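Local coordinates for hydrazine synthase alpha subunit (Candidatus Kuenenia stuttgartiensis, PDB 5C2V), which forms hydrazine from hydroxylamine and ammonia, the second half-reaction of the hydrazine synthase complex, and carries two c-type hemes, at residues D[33-38]-D[57-62]. Numbering follows the deposited sequence.
Sequences LFTQSP and SRIVLF
Phe34 pairs with Val60 and Gln36 with Arg58 where strands 31-37 and 58-63 run antiparallel, side by side, in a four-stranded sheet consistent with the blade that closes the six-bladed beta-propeller, N-terminal strands beside the later strand 381-387. Each is a hydrogen-bonded pair, joined by two backbone N-H...O bonds; Phe34 N to Val60 O, for example, is 2.9 Å. On the face bearing these four side chains, Val60 sets CG2 over one face of the Phe34 ring, 3.6 Å from its centroid, a CH-pi contact suited to a compact branched residue. Phe62 CB lies 3.6 Å from Phe34 CE2, at the edge of that ring. Gln36 and Arg58 lie side by side, amide and guanidinium nearly coplanar (22°). Gln36 OE1 accepts hydrogen bonds from Arg58 NE (2.8 Å) and NH2 (3.0 Å), fixing how the guanidinium is turned while NH1 makes a weak hydrogen bond to trimethyl glycine. Glutamine suits the place because its carbonyl oxygen, in the guanidinium plane, can take two N-H groups. Beyond the last pair, Ser37 OG donates to Ser57 OG (2.7 Å), which is also hydrogen-bonded to Pro54 O. Strand 58-63 is flanked by 69-71, while Leu33, Thr35 and Ile59, on the other face, pack against strand 76-84 of the adjoining sheet.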
loop_
_atom_site.group_PDB
_atom_site.type_symbol
_atom_site.label_atom_id
_atom_site.label_comp_id
_atom_site.label_asym_id
_atom_site.label_seq_id
_atom_site.Cartn_x
_atom_site.Cartn_y
_atom_site.Cartn_z
ATOM N N LEU D 33 -27.789 -2.839 31.079
ATOM C CA LEU D 33 -27.208 -1.538 31.391
ATOM C C LEU D 33 -26.615 -0.923 30.131
ATOM O O LEU D 33 -25.978 -1.623 29.344
ATOM C CB LEU D 33 -26.123 -1.664 32.463
ATOM C CG LEU D 33 -26.527 -1.996 33.899
ATOM C CD1 LEU D 33 -25.306 -2.405 34.704
ATOM C CD2 LEU D 33 -27.206 -0.801 34.541
ATOM N N PHE D 34 -26.816 0.376 29.928
ATOM C CA PHE D 34 -26.176 1.033 28.791
ATOM C C PHE D 34 -25.978 2.534 28.986
ATOM O O PHE D 34 -26.594 3.153 29.854
ATOM C CB PHE D 34 -26.965 0.774 27.500
ATOM C CG PHE D 34 -28.369 1.310 27.515
ATOM C CD1 PHE D 34 -28.648 2.578 27.032
ATOM C CD2 PHE D 34 -29.415 0.534 27.988
ATOM C CE1 PHE D 34 -29.940 3.068 27.035
ATOM C CE2 PHE D 34 -30.709 1.020 27.995
ATOM C CZ PHE D 34 -30.972 2.288 27.517
ATOM N N THR D 35 -25.100 3.100 28.165
ATOM C CA THR D 35 -24.744 4.510 28.240
ATOM C C THR D 35 -25.541 5.351 27.248
ATOM O O THR D 35 -25.674 4.996 26.073
ATOM C CB THR D 35 -23.239 4.721 27.971
ATOM O OG1 THR D 35 -22.469 3.900 28.860
ATOM C CG2 THR D 35 -22.852 6.179 28.171
ATOM N N GLN D 36 -26.072 6.467 27.738
ATOM C CA GLN D 36 -26.735 7.452 26.897
ATOM C C GLN D 36 -25.915 8.735 26.853
ATOM O O GLN D 36 -25.600 9.316 27.894
ATOM C CB GLN D 36 -28.145 7.747 27.408
ATOM C CG GLN D 36 -29.119 6.593 27.262
ATOM C CD GLN D 36 -30.513 6.950 27.738
ATOM O OE1 GLN D 36 -30.681 7.774 28.637
ATOM N NE2 GLN D 36 -31.521 6.336 27.130
ATOM N N SER D 37 -25.574 9.172 25.644
ATOM C CA SER D 37 -24.783 10.383 25.464
ATOM C C SER D 37 -25.562 11.421 24.666
ATOM O O SER D 37 -26.347 11.065 23.795
ATOM C CB SER D 37 -23.461 10.059 24.763
ATOM O OG SER D 37 -22.651 9.217 25.565
ATOM N N PRO D 38 -25.358 12.712 24.967
ATOM C CA PRO D 38 -26.013 13.757 24.172
ATOM C C PRO D 38 -25.551 13.675 22.723
ATOM O O PRO D 38 -24.404 13.289 22.500
ATOM C CB PRO D 38 -25.537 15.058 24.830
ATOM C CG PRO D 38 -25.057 14.656 26.192
ATOM C CD PRO D 38 -24.515 13.273 26.035
ATOM N N SER D 57 -23.170 12.615 29.810
ATOM C CA SER D 57 -23.714 11.286 29.550
ATOM C C SER D 57 -24.080 10.556 30.833
ATOM O O SER D 57 -23.432 10.727 31.866
ATOM C CB SER D 57 -22.725 10.444 28.750
ATOM O OG SER D 57 -22.376 11.100 27.548
ATOM N N ARG D 58 -25.123 9.738 30.759
ATOM C CA ARG D 58 -25.598 9.010 31.929
ATOM C C ARG D 58 -25.636 7.505 31.682
ATOM O O ARG D 58 -25.848 7.056 30.557
ATOM C CB ARG D 58 -26.985 9.510 32.333
ATOM C CG ARG D 58 -28.060 9.244 31.292
ATOM C CD ARG D 58 -29.334 10.008 31.599
ATOM N NE ARG D 58 -30.450 9.552 30.776
ATOM C CZ ARG D 58 -31.647 10.128 30.758
ATOM N NH1 ARG D 58 -31.885 11.192 31.514
ATOM N NH2 ARG D 58 -32.607 9.644 29.981
ATOM N N ILE D 59 -25.418 6.730 32.739
ATOM C CA ILE D 59 -25.536 5.279 32.660
ATOM C C ILE D 59 -26.893 4.849 33.197
ATOM O O ILE D 59 -27.282 5.238 34.299
ATOM C CB ILE D 59 -24.421 4.571 33.446
ATOM C CG1 ILE D 59 -23.051 5.002 32.924
ATOM C CG2 ILE D 59 -24.579 3.061 33.360
ATOM C CD1 ILE D 59 -21.901 4.309 33.604
ATOM N N VAL D 60 -27.615 4.051 32.418
ATOM C CA VAL D 60 -28.982 3.695 32.776
ATOM C C VAL D 60 -29.254 2.192 32.750
ATOM O O VAL D 60 -28.587 1.429 32.039
ATOM C CB VAL D 60 -29.996 4.388 31.844
ATOM C CG1 VAL D 60 -29.953 5.896 32.036
ATOM C CG2 VAL D 60 -29.716 4.026 30.399
ATOM N N LEU D 61 -30.247 1.790 33.539
ATOM C CA LEU D 61 -30.705 0.407 33.606
ATOM C C LEU D 61 -32.101 0.281 33.004
ATOM O O LEU D 61 -32.997 1.069 33.316
ATOM C CB LEU D 61 -30.707 -0.089 35.055
ATOM C CG LEU D 61 -31.269 -1.486 35.326
ATOM C CD1 LEU D 61 -30.495 -2.541 34.554
ATOM C CD2 LEU D 61 -31.248 -1.787 36.818
ATOM N N PHE D 62 -32.278 -0.717 32.145
ATOM C CA PHE D 62 -33.523 -0.894 31.409
ATOM C C PHE D 62 -34.031 -2.330 31.498
ATOM O O PHE D 62 -33.281 -3.281 31.267
ATOM C CB PHE D 62 -33.328 -0.489 29.946
ATOM C CG PHE D 62 -34.507 -0.786 29.065
ATOM C CD1 PHE D 62 -35.617 0.043 29.068
ATOM C CD2 PHE D 62 -34.499 -1.885 28.223
ATOM C CE1 PHE D 62 -36.702 -0.228 28.254
ATOM C CE2 PHE D 62 -35.580 -2.160 27.407
ATOM C CZ PHE D 62 -36.683 -1.330 27.422
#